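Uricase (Arthrobacter globiformis, PDB 2YZB) catalyses the oxidation of uric acid by molecular oxygen to 5-hydroxyisourate, which is processed further to (S)-allantoin. Local coordinates at residues N18-A23 and A62-T67; T45-G50 and G105-A110; K157-E162 and T177-L182; A183-A188 and P248-F253. One frame throughout, in Å; residues are numbered along the deposited sequence.

Contact 1: N18-A23 and A62-T67; sequences NQYGKA and AHVVAT. With URC (uric acid), chain I.
Y20 sends its phenol across to V65, and the hydroxyl OH donates to V65 O in a short bond of 2.6 Å. The approach is bent: the C=O...donor angle is 115° and the hydroxyl sits 30° off the carbonyl plane. CG of Y20 lies between its own backbone N and carbonyl carbon (chi1 82°), which swings the ring over toward the loop. V64 CG1 comes in obliquely to it, 3.8 Å from Y20 CE2, while the methyl CG2 of T67 rests at the ring edge and also lies 3.3 Å from G21 O. This is the tight part, all of it buried, and the urate lies against it: its N7 is 2.7 Å from T67 N, and its O13 is 3.4 Å from V64 CG1. Beyond T67, K22 folds back on itself through bends at chi2 and chi3, laying CE 3.1 Å from T67 O. Its NZ donates to T67 OG1, though the position of NZ is not certain. K22 and T67 are assigned to the charge relay system, together with H251, which here comes from the second subunit and packs on K22. The other end of the loop is slack. A62 is exposed, and H63 turns its imidazole away from the strand to stack on W102. A66 is the N-cap of helix 67-78, whose Q70 adds a weak bond to V65 O. Strand 13-31 is flanked by strand 38-50 of its own chain and by an antiparallel strand of the second subunit, while F52 meets the Y20 ring edge-to-face.

Contact 2: T45-G50 and G105-A110; sequences TSQLRG and GGRWAA
W108 lays its indole over the carbonyl of Q47, whose O stands 3.9 Å above the ring plane, offset toward the rim. The benzo side reaches L48, with CZ2 of W108 3.7 Å from L48 CD2. At the pyrrole edge, W108 NE1 makes only a weak, bent bond to S46 OG (N-H...O angle 120°), and that hydroxyl is also bonded to Q70. So the ring bridges S46 and L48, two residues apart on one face of the sheet, helped by G106, which brings the backbones to 4.2 Å between its CA and L48 CA. On the other face R49 stretches out fully and crosses R107 at a slant, R107 CB sitting over one face of the R49 guanidinium, 4.0 Å from NH2. The two guanidinium planes are turned 54° apart and their charged ends are not in contact; E138, salt-bridged to R49 NH2, probably offsets the R49 charge, and Q19 bonds the same nitrogen. Underneath runs regular antiparallel pairing. T45 with A109 and Q47 with R107 are hydrogen-bonded pairs; at the R49/G105 end both donors lie above the carbonyl planes, and only G105 N to R49 O is longer, at 3.3 Å. Strands 38-50 and 103-117 are separated in the chain by helical segments yet adjacent in the sheet, with helix 85-99 packed on the W108 face, as in the tunnelling (T-fold) architecture of the uricase family.

Contact 3: K157-E162 and T177-L182; sequences KSTGSE and TTDRIL. With URC (uric acid), chain L.
R180 and S161 meet first: R180 NE donates to S161 OG at 3.0 Å, nearly straight (N-H...O angle 162°), with the hydroxyl in the guanidinium plane. At the outer edge of the same group R180 NH2 donates to O11 of the urate at 2.9 Å. A water sits between, taking a second hydrogen of R180 NH2, giving one to E162 O and bonding to S161 OG. Two edges of the arginine are thus gripped, which fixes its rotation. A chi1 of 68° starts the R180 chain toward S161 OG, which lies 3.4 Å from CG, and the extended remainder runs straight out to the ligand. One step out, the backbone is tied by R180 N to S161 O at 3.1 Å. E162 crosses T178 at a slant, its CG 3.2 Å from T178 O, while its carboxylate goes on to H218 and H164. On the far flank T159 OG1 donates to D179 OD1 at 2.9 Å, coming from above the carboxylate plane; D179 OD1 also has a salt bridge to R32 of the third subunit. T177 OG1 receives D179 N in an ST turn. Behind everything K157 and L182 form an antiparallel hydrogen-bonded pair where strand 143-157 ends and strand 182-192 begins. A cationic arginine, fixed in rotation by S161 OG in its plane and by a water on NH2, probably polarises the urate carbonyl it touches, and the surrounding polar loop, braced in part by another subunit, probably helps to position it.

Contact 4: A183-A188 and P248-F253; sequences ATDVSA and PNKHHF. With URC (uric acid), chain L.
K250 folds across A183 and T184 to reach D185. Its CB and CG pass A183 O, CB at 3.6 Å, and CD comes to 3.5 Å from T184 CA. Bends at chi3 (72°) and chi4 (69°) then turn the chain, bringing CE alongside the D185 carboxylate, 3.5 Å from OD1. NZ closes a salt bridge to D185 OD2 at 2.8 Å, on the syn side and 31° out of the carboxylate plane; D185 OD1 is held by T154. At its root K250 N donates to A183 O at 3.0 Å, and K250 O accepts H252 ND1, which points at it in the imidazole plane. T184 OG1 gives its hydrogen to P248 O at 2.7 Å, in the carbonyl plane and on a lone pair. P248, having no N-H to offer, packs its ring on D185, whose buried N has no partner. A water accepts from A183 N and lies 2.7 Å from both K250 O and N249 OD1. N249 ND2 lies 3.4 Å from N3 of the urate. Strand 240-254 is interrupted by a bulge or short loop, and the T184 bond and the salt bridge supplement K250 N to A183 O, consistent with a backbone shaped to present N249 to the ligand and H251 to the neighbouring subunit's K22.

Contacts 1 and 2 lie on neighbouring strands 13-31, 38-50 and 103-117 of the sheet that also reaches contact 4, and they touch: Y20 and L48 bond backbone to backbone. Both are buried, but contact 2 is regular strand pairing whereas contact 1 sets a strand against a loop beside a urate. Contacts 3 and 4 lie on the opposite side of the chain's centre, only partly buried and richer in water and charged groups; I181 packs on H252 between them, and both reach a second urate. Contacts 1 and 3, with centres about 49 Å apart, serve different sites; the urate at contact 1 is bonded by R180 of the second subunit and, by the symmetry of the sites, probably approached by its N249.

Contact 1: N18-A23 and A62-T67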
# COMPACT_ATOMS: atom_id res chain seq x y z
N ASN A 18 -25.14 15.28 -2.52
CA ASN A 18 -24.18 14.98 -3.57
C ASN A 18 -23.08 16.03 -3.62
O ASN A 18 -23.25 17.14 -3.13
CB ASN A 18 -24.88 14.88 -4.94
CG ASN A 18 -25.50 16.19 -5.40
OD1 ASN A 18 -24.84 17.04 -5.99
ND2 ASN A 18 -26.79 16.35 -5.12
N GLN A 19 -21.93 15.64 -4.18
CA GLN A 19 -20.80 16.54 -4.31
C GLN A 19 -19.84 15.94 -5.33
O GLN A 19 -19.84 14.73 -5.54
CB GLN A 19 -20.09 16.73 -2.96
CG GLN A 19 -19.53 15.44 -2.34
CD GLN A 19 -18.98 15.66 -0.94
OE1 GLN A 19 -19.41 16.57 -0.23
NE2 GLN A 19 -18.05 14.80 -0.52
N TYR A 20 -19.05 16.78 -5.97
CA TYR A 20 -18.12 16.29 -6.98
C TYR A 20 -16.99 17.29 -7.17
O TYR A 20 -17.14 18.49 -6.91
CB TYR A 20 -18.84 16.11 -8.32
CG TYR A 20 -18.96 17.41 -9.09
CD1 TYR A 20 -19.82 18.42 -8.65
CD2 TYR A 20 -18.14 17.66 -10.18
CE1 TYR A 20 -19.85 19.65 -9.28
CE2 TYR A 20 -18.16 18.90 -10.82
CZ TYR A 20 -19.02 19.89 -10.36
OH TYR A 20 -19.01 21.12 -10.97
N GLY A 21 -15.85 16.80 -7.64
CA GLY A 21 -14.74 17.70 -7.88
C GLY A 21 -13.50 16.93 -8.26
O GLY A 21 -13.59 15.77 -8.67
N LYS A 22 -12.35 17.57 -8.12
CA LYS A 22 -11.10 16.91 -8.44
C LYS A 22 -10.42 16.52 -7.13
O LYS A 22 -10.25 17.36 -6.24
CB LYS A 22 -10.18 17.83 -9.23
CG LYS A 22 -8.93 17.13 -9.71
CD LYS A 22 -9.22 16.18 -10.86
CE LYS A 22 -9.55 16.94 -12.12
NZ LYS A 22 -9.75 16.04 -13.29
N ALA A 23 -10.03 15.26 -7.03
CA ALA A 23 -9.38 14.76 -5.83
C ALA A 23 -7.88 14.56 -6.01
O ALA A 23 -7.39 14.28 -7.11
CB ALA A 23 -10.03 13.46 -5.38
N ALA A 62 -24.81 22.16 -17.79
CA ALA A 62 -24.74 23.62 -17.69
C ALA A 62 -24.18 24.10 -16.35
O ALA A 62 -23.42 25.07 -16.30
CB ALA A 62 -26.13 24.23 -17.92
N HIS A 63 -24.53 23.42 -15.26
CA HIS A 63 -24.05 23.79 -13.92
C HIS A 63 -22.76 23.07 -13.52
O HIS A 63 -22.19 23.37 -12.47
CB HIS A 63 -25.10 23.46 -12.85
CG HIS A 63 -26.34 24.29 -12.94
ND1 HIS A 63 -26.46 25.37 -13.77
CD2 HIS A 63 -27.52 24.19 -12.28
CE1 HIS A 63 -27.66 25.91 -13.63
NE2 HIS A 63 -28.32 25.21 -12.73
N VAL A 64 -22.30 22.14 -14.34
CA VAL A 64 -21.11 21.38 -13.97
C VAL A 64 -19.76 22.02 -14.28
O VAL A 64 -19.22 21.89 -15.38
CB VAL A 64 -21.15 19.97 -14.60
CG1 VAL A 64 -19.96 19.15 -14.11
CG2 VAL A 64 -22.45 19.27 -14.23
N VAL A 65 -19.22 22.73 -13.28
CA VAL A 65 -17.91 23.33 -13.39
C VAL A 65 -16.99 22.11 -13.45
O VAL A 65 -16.86 21.38 -12.47
CB VAL A 65 -17.56 24.14 -12.12
CG1 VAL A 65 -16.11 24.59 -12.18
CG2 VAL A 65 -18.48 25.34 -12.00
N ALA A 66 -16.39 21.88 -14.61
CA ALA A 66 -15.52 20.73 -14.83
C ALA A 66 -14.52 20.45 -13.70
O ALA A 66 -13.95 21.37 -13.10
CB ALA A 66 -14.78 20.91 -16.14
N THR A 67 -14.31 19.17 -13.40
CA THR A 67 -13.35 18.83 -12.36
C THR A 67 -11.98 19.29 -12.87
O THR A 67 -11.12 19.67 -12.08
CB THR A 67 -13.32 17.30 -12.06
OG1 THR A 67 -12.91 16.58 -13.23
CG2 THR A 67 -14.70 16.80 -11.62
N1 URC I . -18.06 14.93 -14.69
C2 URC I . -17.69 14.08 -15.73
C6 URC I . -17.32 16.03 -14.24
N3 URC I . -16.51 14.32 -16.39
O11 URC I . -18.37 13.15 -16.07
C4 URC I . -15.73 15.35 -16.04
C5 URC I . -16.07 16.21 -15.00
N9 URC I . -14.57 15.68 -16.59
O13 URC I . -17.74 16.72 -13.30
N7 URC I . -15.10 17.11 -14.89
C8 URC I . -14.22 16.76 -15.87
O24 URC I . -13.20 17.36 -16.07

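Contact 2: T45-G50 and G105-A110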
# COMPACT_ATOMS: atom_id res chain seq x y z
N THR A 45 -7.82 18.43 -2.52
CA THR A 45 -9.06 17.89 -3.05
C THR A 45 -10.13 18.97 -2.99
O THR A 45 -10.31 19.63 -1.97
CB THR A 45 -9.52 16.65 -2.26
OG1 THR A 45 -8.60 15.57 -2.48
CG2 THR A 45 -10.92 16.22 -2.70
N SER A 46 -10.83 19.15 -4.11
CA SER A 46 -11.86 20.16 -4.23
C SER A 46 -13.18 19.55 -4.68
O SER A 46 -13.23 18.86 -5.70
CB SER A 46 -11.42 21.23 -5.24
OG SER A 46 -12.49 22.06 -5.66
N GLN A 47 -14.25 19.79 -3.92
CA GLN A 47 -15.57 19.28 -4.28
C GLN A 47 -16.63 20.34 -4.06
O GLN A 47 -16.63 21.04 -3.05
CB GLN A 47 -15.91 18.02 -3.49
CG GLN A 47 -15.15 16.78 -3.97
CD GLN A 47 -15.49 15.53 -3.18
OE1 GLN A 47 -16.04 14.57 -3.72
NE2 GLN A 47 -15.19 15.55 -1.89
N LEU A 48 -17.55 20.46 -5.02
CA LEU A 48 -18.60 21.46 -4.94
C LEU A 48 -19.96 20.89 -4.55
O LEU A 48 -20.25 19.71 -4.76
CB LEU A 48 -18.72 22.19 -6.27
CG LEU A 48 -17.41 22.74 -6.84
CD1 LEU A 48 -17.68 23.38 -8.20
CD2 LEU A 48 -16.80 23.75 -5.86
N ARG A 49 -20.80 21.75 -3.98
CA ARG A 49 -22.15 21.39 -3.57
C ARG A 49 -23.09 22.49 -4.03
O ARG A 49 -22.72 23.66 -4.08
CB ARG A 49 -22.24 21.27 -2.04
CG ARG A 49 -21.50 20.08 -1.48
CD ARG A 49 -21.40 20.16 0.03
NE ARG A 49 -20.68 19.03 0.58
CZ ARG A 49 -20.22 18.96 1.83
NH1 ARG A 49 -20.42 19.97 2.67
NH2 ARG A 49 -19.57 17.88 2.24
N GLY A 50 -24.31 22.11 -4.38
CA GLY A 50 -25.27 23.08 -4.85
C GLY A 50 -26.36 22.42 -5.67
O GLY A 50 -26.75 21.29 -5.40
N GLY A 105 -21.92 25.73 -1.70
CA GLY A 105 -20.92 25.35 -0.72
C GLY A 105 -19.98 24.32 -1.30
O GLY A 105 -19.89 24.17 -2.52
N GLY A 106 -19.27 23.61 -0.43
CA GLY A 106 -18.35 22.60 -0.91
C GLY A 106 -17.48 22.08 0.19
O GLY A 106 -17.67 22.41 1.37
N ARG A 107 -16.51 21.26 -0.18
CA ARG A 107 -15.59 20.68 0.77
C ARG A 107 -14.21 20.70 0.13
O ARG A 107 -14.00 20.10 -0.92
CB ARG A 107 -16.01 19.25 1.10
CG ARG A 107 -15.06 18.50 2.04
CD ARG A 107 -15.57 17.09 2.27
NE ARG A 107 -14.75 16.33 3.21
CZ ARG A 107 -13.53 15.86 2.94
NH1 ARG A 107 -12.96 16.08 1.76
NH2 ARG A 107 -12.87 15.18 3.86
N TRP A 108 -13.28 21.41 0.75
CA TRP A 108 -11.93 21.48 0.23
C TRP A 108 -11.00 20.96 1.31
O TRP A 108 -11.06 21.39 2.47
CB TRP A 108 -11.59 22.93 -0.14
CG TRP A 108 -12.46 23.43 -1.24
CD1 TRP A 108 -12.23 23.33 -2.58
CD2 TRP A 108 -13.75 24.04 -1.10
NE1 TRP A 108 -13.30 23.83 -3.29
CE2 TRP A 108 -14.25 24.27 -2.40
CE3 TRP A 108 -14.53 24.40 0.00
CZ2 TRP A 108 -15.50 24.85 -2.63
CZ3 TRP A 108 -15.78 24.98 -0.23
CH2 TRP A 108 -16.25 25.20 -1.54
N ALA A 109 -10.15 20.01 0.94
CA ALA A 109 -9.24 19.43 1.91
C ALA A 109 -7.84 19.30 1.37
O ALA A 109 -7.61 19.34 0.16
CB ALA A 109 -9.76 18.07 2.35
N ALA A 110 -6.89 19.14 2.28
CA ALA A 110 -5.50 19.02 1.89
C ALA A 110 -4.68 18.28 2.92
O ALA A 110 -5.00 18.25 4.12
CB ALA A 110 -4.90 20.42 1.67

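Contact 3: K157-E162 and T177-L182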
# COMPACT_ATOMS: atom_id res chain seq x y z
N LYS A 157 5.28 3.87 24.24
CA LYS A 157 5.77 3.97 25.61
C LYS A 157 6.22 2.56 25.92
O LYS A 157 5.45 1.61 25.74
CB LYS A 157 4.65 4.34 26.59
CG LYS A 157 3.95 5.65 26.30
CD LYS A 157 3.94 6.56 27.51
CE LYS A 157 3.25 5.93 28.69
NZ LYS A 157 3.35 6.80 29.89
N SER A 158 7.46 2.40 26.39
CA SER A 158 7.98 1.07 26.71
C SER A 158 7.51 0.60 28.08
O SER A 158 7.57 -0.60 28.39
CB SER A 158 9.51 1.07 26.64
OG SER A 158 10.05 2.25 27.20
N THR A 159 7.03 1.53 28.89
CA THR A 159 6.49 1.23 30.21
C THR A 159 5.55 2.39 30.58
O THR A 159 5.33 3.28 29.77
CB THR A 159 7.60 1.08 31.29
OG1 THR A 159 7.03 0.52 32.48
CG2 THR A 159 8.23 2.42 31.62
N GLY A 160 5.01 2.38 31.79
CA GLY A 160 4.11 3.46 32.18
C GLY A 160 2.72 3.25 31.60
O GLY A 160 2.00 4.20 31.29
N SER A 161 2.37 1.99 31.42
CA SER A 161 1.07 1.62 30.89
C SER A 161 0.62 0.35 31.61
O SER A 161 1.39 -0.60 31.75
CB SER A 161 1.15 1.38 29.38
OG SER A 161 -0.07 0.85 28.88
N GLU A 162 -0.63 0.35 32.06
CA GLU A 162 -1.22 -0.78 32.76
C GLU A 162 -2.60 -1.00 32.17
O GLU A 162 -3.13 -0.13 31.48
CB GLU A 162 -1.40 -0.47 34.25
CG GLU A 162 -0.14 -0.10 34.99
CD GLU A 162 -0.38 0.19 36.46
OE1 GLU A 162 -1.12 -0.57 37.11
OE2 GLU A 162 0.19 1.18 36.97
N THR A 177 -2.35 -6.75 33.86
CA THR A 177 -0.93 -6.41 33.85
C THR A 177 -0.71 -5.00 34.37
O THR A 177 -1.57 -4.14 34.21
CB THR A 177 -0.33 -6.52 32.42
OG1 THR A 177 1.09 -6.32 32.49
CG2 THR A 177 -0.91 -5.46 31.50
N THR A 178 0.44 -4.76 34.99
CA THR A 178 0.77 -3.44 35.50
C THR A 178 1.98 -2.87 34.75
O THR A 178 2.51 -1.81 35.11
CB THR A 178 1.07 -3.45 37.01
OG1 THR A 178 2.20 -4.29 37.27
CG2 THR A 178 -0.15 -3.97 37.79
N ASP A 179 2.41 -3.58 33.71
CA ASP A 179 3.55 -3.13 32.89
C ASP A 179 3.43 -3.71 31.48
O ASP A 179 3.57 -4.92 31.28
CB ASP A 179 4.88 -3.59 33.51
CG ASP A 179 6.06 -2.72 33.07
OD1 ASP A 179 6.06 -2.20 31.93
OD2 ASP A 179 7.01 -2.57 33.87
N ARG A 180 3.16 -2.85 30.52
CA ARG A 180 3.03 -3.27 29.13
C ARG A 180 3.42 -2.12 28.21
O ARG A 180 3.54 -0.98 28.65
CB ARG A 180 1.59 -3.68 28.82
CG ARG A 180 0.60 -2.50 28.85
CD ARG A 180 -0.80 -2.87 28.36
NE ARG A 180 -1.64 -1.68 28.26
CZ ARG A 180 -2.86 -1.66 27.73
NH1 ARG A 180 -3.41 -2.77 27.26
NH2 ARG A 180 -3.53 -0.51 27.66
N ILE A 181 3.64 -2.43 26.94
CA ILE A 181 3.96 -1.40 25.96
C ILE A 181 2.63 -0.82 25.48
O ILE A 181 1.63 -1.53 25.36
CB ILE A 181 4.72 -1.98 24.74
CG1 ILE A 181 6.17 -2.27 25.13
CG2 ILE A 181 4.69 -0.98 23.58
CD1 ILE A 181 7.01 -2.85 24.00
N LEU A 182 2.62 0.48 25.23
CA LEU A 182 1.42 1.14 24.70
C LEU A 182 1.90 1.85 23.45
O LEU A 182 2.66 2.81 23.54
CB LEU A 182 0.86 2.15 25.71
CG LEU A 182 -0.37 2.92 25.21
CD1 LEU A 182 -1.54 1.96 25.03
CD2 LEU A 182 -0.74 4.02 26.19
N1 URC L . -8.26 -0.67 26.30
C2 URC L . -6.88 -0.76 26.52
C6 URC L . -9.09 -1.72 25.92
N3 URC L . -6.27 -1.98 26.37
O11 URC L . -6.23 0.20 26.85
C4 URC L . -6.99 -3.06 26.01
C5 URC L . -8.35 -2.99 25.78
N9 URC L . -6.52 -4.29 25.82
O13 URC L . -10.29 -1.53 25.75
N7 URC L . -8.76 -4.20 25.44
C8 URC L . -7.64 -4.96 25.47
O24 URC L . -7.64 -6.14 25.21
O HOH W 1 6.31 -2.87 29.32
O HOH W 2 3.83 0.40 33.95
O HOH W 3 -2.73 1.56 29.31

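Contact 4: A183-A188 and P248-F253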
# COMPACT_ATOMS: atom_id res chain seq x y z
N ALA A 183 1.46 1.37 22.29
CA ALA A 183 1.85 1.95 21.00
C ALA A 183 0.61 2.25 20.18
O ALA A 183 -0.33 1.45 20.13
CB ALA A 183 2.76 0.97 20.24
N THR A 184 0.61 3.41 19.53
CA THR A 184 -0.53 3.82 18.73
C THR A 184 -0.09 4.74 17.60
O THR A 184 1.07 5.14 17.52
CB THR A 184 -1.59 4.56 19.62
OG1 THR A 184 -2.77 4.82 18.86
CG2 THR A 184 -1.04 5.88 20.13
N ASP A 185 -1.02 5.03 16.70
CA ASP A 185 -0.77 5.94 15.59
C ASP A 185 -1.67 7.10 15.94
O ASP A 185 -2.88 6.95 16.02
CB ASP A 185 -1.22 5.36 14.25
CG ASP A 185 -0.34 4.22 13.78
OD1 ASP A 185 0.89 4.30 13.97
OD2 ASP A 185 -0.88 3.25 13.22
N VAL A 186 -1.08 8.26 16.19
CA VAL A 186 -1.87 9.42 16.55
C VAL A 186 -2.60 10.00 15.35
O VAL A 186 -1.98 10.55 14.44
CB VAL A 186 -1.00 10.51 17.21
CG1 VAL A 186 -1.87 11.69 17.61
CG2 VAL A 186 -0.29 9.94 18.42
N SER A 187 -3.91 9.83 15.35
CA SER A 187 -4.76 10.36 14.31
C SER A 187 -5.78 11.18 15.07
O SER A 187 -6.61 10.64 15.82
CB SER A 187 -5.44 9.23 13.53
OG SER A 187 -6.13 9.74 12.41
N ALA A 188 -5.69 12.49 14.91
CA ALA A 188 -6.58 13.40 15.61
C ALA A 188 -7.02 14.52 14.68
O ALA A 188 -6.30 14.90 13.76
CB ALA A 188 -5.87 13.99 16.82
N PRO A 248 -5.33 3.42 17.41
CA PRO A 248 -5.25 1.96 17.39
C PRO A 248 -4.34 1.51 18.53
O PRO A 248 -3.44 2.25 18.94
CB PRO A 248 -4.64 1.66 16.03
CG PRO A 248 -3.73 2.84 15.82
CD PRO A 248 -4.61 3.99 16.25
N ASN A 249 -4.59 0.33 19.08
CA ASN A 249 -3.73 -0.19 20.13
C ASN A 249 -2.92 -1.24 19.38
O ASN A 249 -3.37 -2.38 19.21
CB ASN A 249 -4.53 -0.84 21.26
CG ASN A 249 -3.69 -1.08 22.51
OD1 ASN A 249 -2.46 -1.12 22.43
ND2 ASN A 249 -4.34 -1.25 23.65
N LYS A 250 -1.75 -0.83 18.90
CA LYS A 250 -0.85 -1.69 18.14
C LYS A 250 -0.11 -2.61 19.10
O LYS A 250 0.83 -2.20 19.80
CB LYS A 250 0.14 -0.81 17.36
CG LYS A 250 -0.56 0.35 16.62
CD LYS A 250 0.41 1.47 16.27
CE LYS A 250 1.35 1.07 15.15
NZ LYS A 250 0.61 0.93 13.87
N HIS A 251 -0.55 -3.86 19.13
CA HIS A 251 -0.00 -4.84 20.04
C HIS A 251 1.45 -5.27 19.90
O HIS A 251 1.90 -5.68 18.84
CB HIS A 251 -0.89 -6.09 20.03
CG HIS A 251 -2.30 -5.81 20.45
ND1 HIS A 251 -3.39 -6.38 19.83
CD2 HIS A 251 -2.80 -5.03 21.44
CE1 HIS A 251 -4.50 -5.96 20.41
NE2 HIS A 251 -4.17 -5.14 21.39
N HIS A 252 2.16 -5.15 21.01
CA HIS A 252 3.55 -5.58 21.11
C HIS A 252 3.47 -6.64 22.19
O HIS A 252 3.47 -6.33 23.39
CB HIS A 252 4.45 -4.42 21.53
CG HIS A 252 4.71 -3.43 20.43
ND1 HIS A 252 3.71 -2.69 19.85
CD2 HIS A 252 5.86 -3.06 19.81
CE1 HIS A 252 4.22 -1.92 18.90
NE2 HIS A 252 5.53 -2.13 18.86
N PHE A 253 3.36 -7.89 21.76
CA PHE A 253 3.25 -9.02 22.67
C PHE A 253 4.58 -9.45 23.25
O PHE A 253 5.54 -9.69 22.52
CB PHE A 253 2.60 -10.21 21.96
CG PHE A 253 1.19 -9.94 21.50
CD1 PHE A 253 0.17 -9.75 22.42
CD2 PHE A 253 0.89 -9.85 20.14
CE1 PHE A 253 -1.14 -9.48 22.00
CE2 PHE A 253 -0.41 -9.59 19.71
CZ PHE A 253 -1.42 -9.40 20.65
N1 URC L . -8.26 -0.67 26.30
C2 URC L . -6.88 -0.76 26.52
C6 URC L . -9.09 -1.72 25.92
N3 URC L . -6.27 -1.98 26.37
O11 URC L . -6.23 0.20 26.85
C4 URC L . -6.99 -3.06 26.01
C5 URC L . -8.35 -2.99 25.78
N9 URC L . -6.52 -4.29 25.82
O13 URC L . -10.29 -1.53 25.75
N7 URC L . -8.76 -4.20 25.44
C8 URC L . -7.64 -4.96 25.47
O24 URC L . -7.64 -6.14 25.21
O HOH W 4 0.21 -1.15 22.19